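Local coordinates for protein lipoxygenase (Cyanothece sp., PDB 5EK8) that probably oxygenates polyunsaturated fatty acids as a 9R-lipoxygenase, using a non-heme iron to insert both atoms of molecular oxygen, at residues Phe352-Lys362 and Phe424-Tyr435. Sequence-based numbering, arbitrary orientation.
With FE2 (Fe (II) ion), chain B.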
ATOM      1  N   PHE A 352       6.889  -0.052 -15.914  1.00 47.02           N
ATOM      2  CA  PHE A 352       6.846   1.265 -15.291  1.00 46.38           C
ATOM      3  C   PHE A 352       5.407   1.658 -14.953  1.00 46.82           C
ATOM      4  O   PHE A 352       5.133   2.135 -13.845  1.00 46.42           O
ATOM      5  CB  PHE A 352       7.484   2.329 -16.181  1.00 47.36           C
ATOM      6  CG  PHE A 352       7.348   3.722 -15.633  1.00 47.57           C
ATOM      7  CD1 PHE A 352       7.990   4.080 -14.456  1.00 44.10           C
ATOM      8  CD2 PHE A 352       6.567   4.666 -16.281  1.00 45.33           C
ATOM      9  CE1 PHE A 352       7.864   5.356 -13.940  1.00 45.58           C
ATOM     10  CE2 PHE A 352       6.437   5.946 -15.771  1.00 46.69           C
ATOM     11  CZ  PHE A 352       7.088   6.291 -14.597  1.00 47.66           C
ATOM     12  N   ASP A 353       4.490   1.449 -15.896  1.00 44.81           N
ATOM     13  CA  ASP A 353       3.080   1.719 -15.640  1.00 45.02           C
ATOM     14  C   ASP A 353       2.583   0.879 -14.472  1.00 44.98           C
ATOM     15  O   ASP A 353       1.838   1.356 -13.615  1.00 43.21           O
ATOM     16  CB  ASP A 353       2.232   1.434 -16.878  1.00 44.24           C
ATOM     17  CG  ASP A 353       0.750   1.600 -16.616  1.00 45.85           C
ATOM     18  OD1 ASP A 353       0.050   0.587 -16.427  1.00 48.94           O
ATOM     19  OD2 ASP A 353       0.283   2.751 -16.584  1.00 46.35           O
ATOM     20  N   GLY A 354       3.009  -0.381 -14.454  1.00 40.80           N
ATOM     21  CA  GLY A 354       2.625  -1.309 -13.410  1.00 39.20           C
ATOM     22  C   GLY A 354       3.081  -0.861 -12.039  1.00 40.08           C
ATOM     23  O   GLY A 354       2.345  -0.987 -11.068  1.00 40.43           O
ATOM     24  N   GLU A 355       4.296  -0.332 -11.952  1.00 41.40           N
ATOM     25  CA  GLU A 355       4.806   0.131 -10.669  1.00 43.65           C
ATOM     26  C   GLU A 355       4.145   1.428 -10.224  1.00 39.88           C
ATOM     27  O   GLU A 355       3.761   1.558  -9.065  1.00 40.07           O
ATOM     28  CB  GLU A 355       6.325   0.315 -10.714  1.00 47.26           C
ATOM     29  CG  GLU A 355       7.112  -0.984 -10.725  1.00 52.64           C
ATOM     30  CD  GLU A 355       7.095  -1.712  -9.387  1.00 49.81           C
ATOM     31  OE1 GLU A 355       8.085  -2.418  -9.092  1.00 46.00           O
ATOM     32  OE2 GLU A 355       6.102  -1.589  -8.633  1.00 46.38           O
ATOM     33  N   ALA A 356       4.027   2.384 -11.141  1.00 40.75           N
ATOM     34  CA  ALA A 356       3.369   3.660 -10.845  1.00 37.09           C
ATOM     35  C   ALA A 356       1.897   3.479 -10.484  1.00 34.89           C
ATOM     36  O   ALA A 356       1.489   3.750  -9.357  1.00 33.32           O
ATOM     37  CB  ALA A 356       3.498   4.608 -12.026  1.00 33.18           C
ATOM     38  N   ILE A 357       1.108   3.014 -11.447  1.00 33.08           N
ATOM     39  CA  ILE A 357      -0.338   2.924 -11.274  1.00 36.30           C
ATOM     40  C   ILE A 357      -0.803   1.690 -10.489  1.00 35.31           C
ATOM     41  O   ILE A 357      -1.405   1.824  -9.419  1.00 34.81           O
ATOM     42  CB  ILE A 357      -1.070   2.902 -12.628  1.00 31.28           C
ATOM     43  CG1 ILE A 357      -0.554   3.999 -13.557  1.00 31.46           C
ATOM     44  CG2 ILE A 357      -2.553   3.013 -12.401  1.00 25.26           C
ATOM     45  CD1 ILE A 357      -0.838   5.392 -13.078  1.00 38.83           C
ATOM     46  N   GLU A 358      -0.551   0.502 -11.037  1.00 31.03           N
ATOM     47  CA  GLU A 358      -1.067  -0.746 -10.471  1.00 36.16           C
ATOM     48  C   GLU A 358      -0.558  -1.015  -9.060  1.00 43.01           C
ATOM     49  O   GLU A 358      -1.293  -1.492  -8.193  1.00 46.18           O
ATOM     50  CB  GLU A 358      -0.703  -1.923 -11.375  1.00 38.71           C
ATOM     51  CG  GLU A 358      -1.163  -1.753 -12.805  1.00 43.25           C
ATOM     52  CD  GLU A 358      -2.627  -1.388 -12.885  1.00 48.99           C
ATOM     53  OE1 GLU A 358      -2.953  -0.350 -13.507  1.00 51.35           O
ATOM     54  OE2 GLU A 358      -3.448  -2.144 -12.320  1.00 47.78           O
ATOM     55  N   HIS A 359       0.707  -0.697  -8.835  1.00 42.64           N
ATOM     56  CA  HIS A 359       1.317  -0.912  -7.540  1.00 41.33           C
ATOM     57  C   HIS A 359       1.184   0.284  -6.607  1.00 42.27           C
ATOM     58  O   HIS A 359       0.300   0.322  -5.750  1.00 43.88           O
ATOM     59  CB  HIS A 359       2.787  -1.247  -7.717  1.00 45.10           C
ATOM     60  CG  HIS A 359       3.390  -1.915  -6.529  1.00 48.05           C
ATOM     61  ND1 HIS A 359       4.745  -2.109  -6.395  1.00 51.05           N
ATOM     62  CD2 HIS A 359       2.816  -2.441  -5.420  1.00 48.15           C
ATOM     63  CE1 HIS A 359       4.984  -2.730  -5.251  1.00 51.90           C
ATOM     64  NE2 HIS A 359       3.831  -2.941  -4.647  1.00 51.38           N
ATOM     65  N   TYR A 360       2.084   1.249  -6.770  1.00 39.91           N
ATOM     66  CA  TYR A 360       2.182   2.366  -5.837  1.00 42.61           C
ATOM     67  C   TYR A 360       0.888   3.164  -5.719  1.00 40.40           C
ATOM     68  O   TYR A 360       0.437   3.466  -4.615  1.00 40.34           O
ATOM     69  CB  TYR A 360       3.320   3.300  -6.240  1.00 46.60           C
ATOM     70  CG  TYR A 360       3.431   4.515  -5.349  1.00 48.06           C
ATOM     71  CD1 TYR A 360       3.889   4.403  -4.039  1.00 47.14           C
ATOM     72  CD2 TYR A 360       3.079   5.773  -5.816  1.00 47.74           C
ATOM     73  CE1 TYR A 360       3.986   5.518  -3.222  1.00 47.68           C
ATOM     74  CE2 TYR A 360       3.173   6.885  -5.011  1.00 46.67           C
ATOM     75  CZ  TYR A 360       3.627   6.756  -3.720  1.00 49.04           C
ATOM     76  OH  TYR A 360       3.717   7.879  -2.931  1.00 54.91           O
ATOM     77  N   ALA A 361       0.283   3.494  -6.850  1.00 35.83           N
ATOM     78  CA  ALA A 361      -0.926   4.307  -6.828  1.00 31.83           C
ATOM     79  C   ALA A 361      -2.143   3.525  -6.345  1.00 33.93           C
ATOM     80  O   ALA A 361      -2.793   3.919  -5.373  1.00 37.84           O
ATOM     81  CB  ALA A 361      -1.192   4.885  -8.198  1.00 34.10           C
ATOM     82  N   LYS A 362      -2.451   2.425  -7.027  1.00 32.34           N
ATOM     83  CA  LYS A 362      -3.692   1.690  -6.778  1.00 36.60           C
ATOM     84  C   LYS A 362      -3.696   0.932  -5.458  1.00 39.62           C
ATOM     85  O   LYS A 362      -4.739   0.796  -4.819  1.00 41.82           O
ATOM     86  CB  LYS A 362      -3.977   0.713  -7.921  1.00 34.01           C
ATOM     87  CG  LYS A 362      -5.331   0.020  -7.797  1.00 32.51           C
ATOM     88  CD  LYS A 362      -5.596  -0.944  -8.949  1.00 32.59           C
ATOM     89  CE  LYS A 362      -5.598  -0.231 -10.290  1.00 24.93           C
ATOM     90  NZ  LYS A 362      -6.012  -1.128 -11.398  1.00 25.23           N
ATOM     91  N   PHE A 424       5.769  11.214 -12.913  1.00 43.93           N
ATOM     92  CA  PHE A 424       5.364  10.062 -12.117  1.00 43.48           C
ATOM     93  C   PHE A 424       4.241  10.426 -11.140  1.00 45.61           C
ATOM     94  O   PHE A 424       3.202   9.735 -11.037  1.00 46.46           O
ATOM     95  CB  PHE A 424       6.573   9.506 -11.356  1.00 40.51           C
ATOM     96  CG  PHE A 424       6.215   8.460 -10.347  1.00 38.07           C
ATOM     97  CD1 PHE A 424       6.069   7.138 -10.728  1.00 32.91           C
ATOM     98  CD2 PHE A 424       5.997   8.806  -9.022  1.00 37.60           C
ATOM     99  CE1 PHE A 424       5.721   6.180  -9.807  1.00 32.71           C
ATOM    100  CE2 PHE A 424       5.647   7.856  -8.102  1.00 37.68           C
ATOM    101  CZ  PHE A 424       5.510   6.538  -8.489  1.00 36.05           C
ATOM    102  N   LEU A 425       4.468  11.521 -10.420  1.00 43.02           N
ATOM    103  CA  LEU A 425       3.474  12.061  -9.505  1.00 42.08           C
ATOM    104  C   LEU A 425       2.161  12.300 -10.230  1.00 41.83           C
ATOM    105  O   LEU A 425       1.097  11.941  -9.736  1.00 42.73           O
ATOM    106  CB  LEU A 425       3.960  13.363  -8.876  1.00 40.75           C
ATOM    107  CG  LEU A 425       3.020  13.920  -7.808  1.00 35.25           C
ATOM    108  CD1 LEU A 425       2.925  12.942  -6.641  1.00 29.77           C
ATOM    109  CD2 LEU A 425       3.485  15.307  -7.352  1.00 29.13           C
ATOM    110  N   GLN A 426       2.247  12.888 -11.417  1.00 38.86           N
ATOM    111  CA  GLN A 426       1.047  13.200 -12.178  1.00 47.39           C
ATOM    112  C   GLN A 426       0.274  11.936 -12.539  1.00 51.11           C
ATOM    113  O   GLN A 426      -0.956  11.940 -12.507  1.00 50.80           O
ATOM    114  CB  GLN A 426       1.390  13.979 -13.438  1.00 43.78           C
ATOM    115  CG  GLN A 426       0.182  14.359 -14.264  1.00 35.82           C
ATOM    116  CD  GLN A 426       0.579  15.082 -15.523  1.00 38.56           C
ATOM    117  OE1 GLN A 426       1.424  15.977 -15.491  1.00 42.14           O
ATOM    118  NE2 GLN A 426      -0.008  14.686 -16.648  1.00 38.82           N
ATOM    119  N   MET A 427       0.988  10.859 -12.869  1.00 44.74           N
ATOM    120  CA  MET A 427       0.322   9.577 -13.102  1.00 42.04           C
ATOM    121  C   MET A 427      -0.476   9.203 -11.864  1.00 43.43           C
ATOM    122  O   MET A 427      -1.676   8.850 -11.936  1.00 46.00           O
ATOM    123  CB  MET A 427       1.325   8.466 -13.427  1.00 40.83           C
ATOM    124  CG  MET A 427       2.072   8.631 -14.739  1.00 44.96           C
ATOM    125  SD  MET A 427       3.220   7.268 -15.045  1.00 59.65           S
ATOM    126  CE  MET A 427       2.079   5.911 -15.298  1.00 51.50           C
ATOM    127  N   CYS A 428       0.195   9.315 -10.721  1.00 43.00           N
ATOM    128  CA  CYS A 428      -0.415   8.900  -9.462  1.00 44.09           C
ATOM    129  C   CYS A 428      -1.667   9.693  -9.111  1.00 38.35           C
ATOM    130  O   CYS A 428      -2.728   9.110  -8.870  1.00 35.35           O
ATOM    131  CB  CYS A 428       0.602   9.008  -8.333  1.00 51.29           C
ATOM    132  SG  CYS A 428       1.954   7.832  -8.498  1.00 52.70           S
ATOM    133  N   THR A 429      -1.539  11.018  -9.082  1.00 40.32           N
ATOM    134  CA  THR A 429      -2.659  11.903  -8.770  1.00 39.85           C
ATOM    135  C   THR A 429      -3.805  11.702  -9.756  1.00 44.60           C
ATOM    136  O   THR A 429      -4.976  11.641  -9.353  1.00 56.79           O
ATOM    137  CB  THR A 429      -2.240  13.394  -8.775  1.00 39.24           C
ATOM    138  OG1 THR A 429      -1.661  13.741 -10.041  1.00 42.80           O
ATOM    139  CG2 THR A 429      -1.239  13.677  -7.667  1.00 37.13           C
ATOM    140  N   GLU A 430      -3.462  11.592 -11.040  1.00 36.16           N
ATOM    141  CA  GLU A 430      -4.451  11.300 -12.076  1.00 32.24           C
ATOM    142  C   GLU A 430      -5.314  10.096 -11.715  1.00 35.05           C
ATOM    143  O   GLU A 430      -6.538  10.217 -11.621  1.00 34.85           O
ATOM    144  CB  GLU A 430      -3.782  11.056 -13.431  1.00 27.94           C
ATOM    145  CG  GLU A 430      -3.591  12.310 -14.266  1.00 32.59           C
ATOM    146  CD  GLU A 430      -2.761  12.063 -15.513  1.00 42.35           C
ATOM    147  OE1 GLU A 430      -2.515  10.884 -15.843  1.00 48.20           O
ATOM    148  OE2 GLU A 430      -2.348  13.048 -16.165  1.00 43.07           O
ATOM    149  N   VAL A 431      -4.700   8.933 -11.500  1.00 40.29           N
ATOM    150  CA  VAL A 431      -5.543   7.752 -11.283  1.00 37.25           C
ATOM    151  C   VAL A 431      -6.200   7.712  -9.893  1.00 37.83           C
ATOM    152  O   VAL A 431      -7.323   7.220  -9.758  1.00 37.27           O
ATOM    153  CB  VAL A 431      -4.767   6.444 -11.512  1.00 36.40           C
ATOM    154  CG1 VAL A 431      -4.466   6.280 -12.988  1.00 37.34           C
ATOM    155  CG2 VAL A 431      -3.489   6.413 -10.683  1.00 42.03           C
ATOM    156  N   VAL A 432      -5.528   8.237  -8.869  1.00 35.73           N
ATOM    157  CA  VAL A 432      -6.083   8.167  -7.515  1.00 40.97           C
ATOM    158  C   VAL A 432      -7.277   9.119  -7.401  1.00 46.06           C
ATOM    159  O   VAL A 432      -8.191   8.896  -6.605  1.00 47.34           O
ATOM    160  CB  VAL A 432      -5.013   8.483  -6.428  1.00 32.98           C
ATOM    161  CG1 VAL A 432      -5.645   8.586  -5.045  1.00 27.65           C
ATOM    162  CG2 VAL A 432      -3.930   7.405  -6.417  1.00 32.04           C
ATOM    163  N   ALA A 433      -7.296  10.156  -8.235  1.00 48.57           N
ATOM    164  CA  ALA A 433      -8.439  11.066  -8.258  1.00 47.73           C
ATOM    165  C   ALA A 433      -9.717  10.410  -8.799  1.00 47.91           C
ATOM    166  O   ALA A 433     -10.766  11.049  -8.843  1.00 49.70           O
ATOM    167  CB  ALA A 433      -8.108  12.304  -9.071  1.00 47.76           C
ATOM    168  N   THR A 434      -9.636   9.140  -9.196  1.00 43.92           N
ATOM    169  CA  THR A 434     -10.791   8.440  -9.757  1.00 42.51           C
ATOM    170  C   THR A 434     -11.157   7.150  -9.018  1.00 47.84           C
ATOM    171  O   THR A 434     -12.163   6.514  -9.339  1.00 55.97           O
ATOM    172  CB  THR A 434     -10.560   8.072 -11.234  1.00 41.99           C
ATOM    173  OG1 THR A 434      -9.694   6.931 -11.313  1.00 51.16           O
ATOM    174  CG2 THR A 434      -9.938   9.232 -11.988  1.00 33.34           C
ATOM    175  N   TYR A 435     -10.346   6.757  -8.039  1.00 41.08           N
ATOM    176  CA  TYR A 435     -10.547   5.476  -7.360  1.00 35.99           C
ATOM    177  C   TYR A 435     -11.583   5.560  -6.252  1.00 36.78           C
ATOM    178  O   TYR A 435     -11.399   6.285  -5.276  1.00 40.91           O
ATOM    179  CB  TYR A 435      -9.226   4.957  -6.785  1.00 36.81           C
ATOM    180  CG  TYR A 435      -8.229   4.495  -7.826  1.00 37.50           C
ATOM    181  CD1 TYR A 435      -8.654   3.990  -9.047  1.00 38.59           C
ATOM    182  CD2 TYR A 435      -6.859   4.563  -7.583  1.00 41.97           C
ATOM    183  CE1 TYR A 435      -7.740   3.565 -10.002  1.00 42.41           C
ATOM    184  CE2 TYR A 435      -5.932   4.136  -8.535  1.00 41.26           C
ATOM    185  CZ  TYR A 435      -6.385   3.643  -9.741  1.00 42.94           C
ATOM    186  OH  TYR A 435      -5.490   3.225 -10.697  1.00 45.24           O
TER
HETATM  187 FE   FE2 B 701       4.264  -2.919  -2.229  1.00 61.35          FE
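M427 sits as a knob among F352, D353, A356 and I357, where segment 424-432 crosses segment 352-362 at -48°. Its unbranched chain suits the hole: the bend at chi3 turns CE onto CG1 of I357, 3.7 Å away, while SD makes an oblique Met-aromatic contact with the F352 ring, 3.6 Å from CE2. Small residues let the backbones approach: A361 and C428 bring their CA atoms to 5.3 Å, and CB of A361 meets CG2 of V431. The F424 ring lies between F352 and Y360, its CE1 3.5 Å from CB of A356 and its CZ 3.7 Å from CD2 of Y360, the Y360 and F424 planes inclined obliquely at 35°. SG of C428 sits at the edge of the Y360 ring and over one face of F424. Putting an alanine at F424 would probably open a gap beside A356 and leave the Y360 ring freer to turn. In contrast to this buried packing, Y435 and K362 are partly exposed, yet OH of Y435 still reaches CG2 of I357 at 3.4 Å and touches the aliphatic CE of K362, whose NZ forms a salt bridge with E358. H359, next to Y360 in sequence but on another side of the helix, binds the iron through NE2 at 2.5 Å, and its ND1 donates an in-plane hydrogen bond to OE2 of E355. Helix 337-377, widened here by a pi-type turn, supplies H359 and H364; H570 and the C-terminal carboxylate of I668 join them in the lipoxygenase iron site.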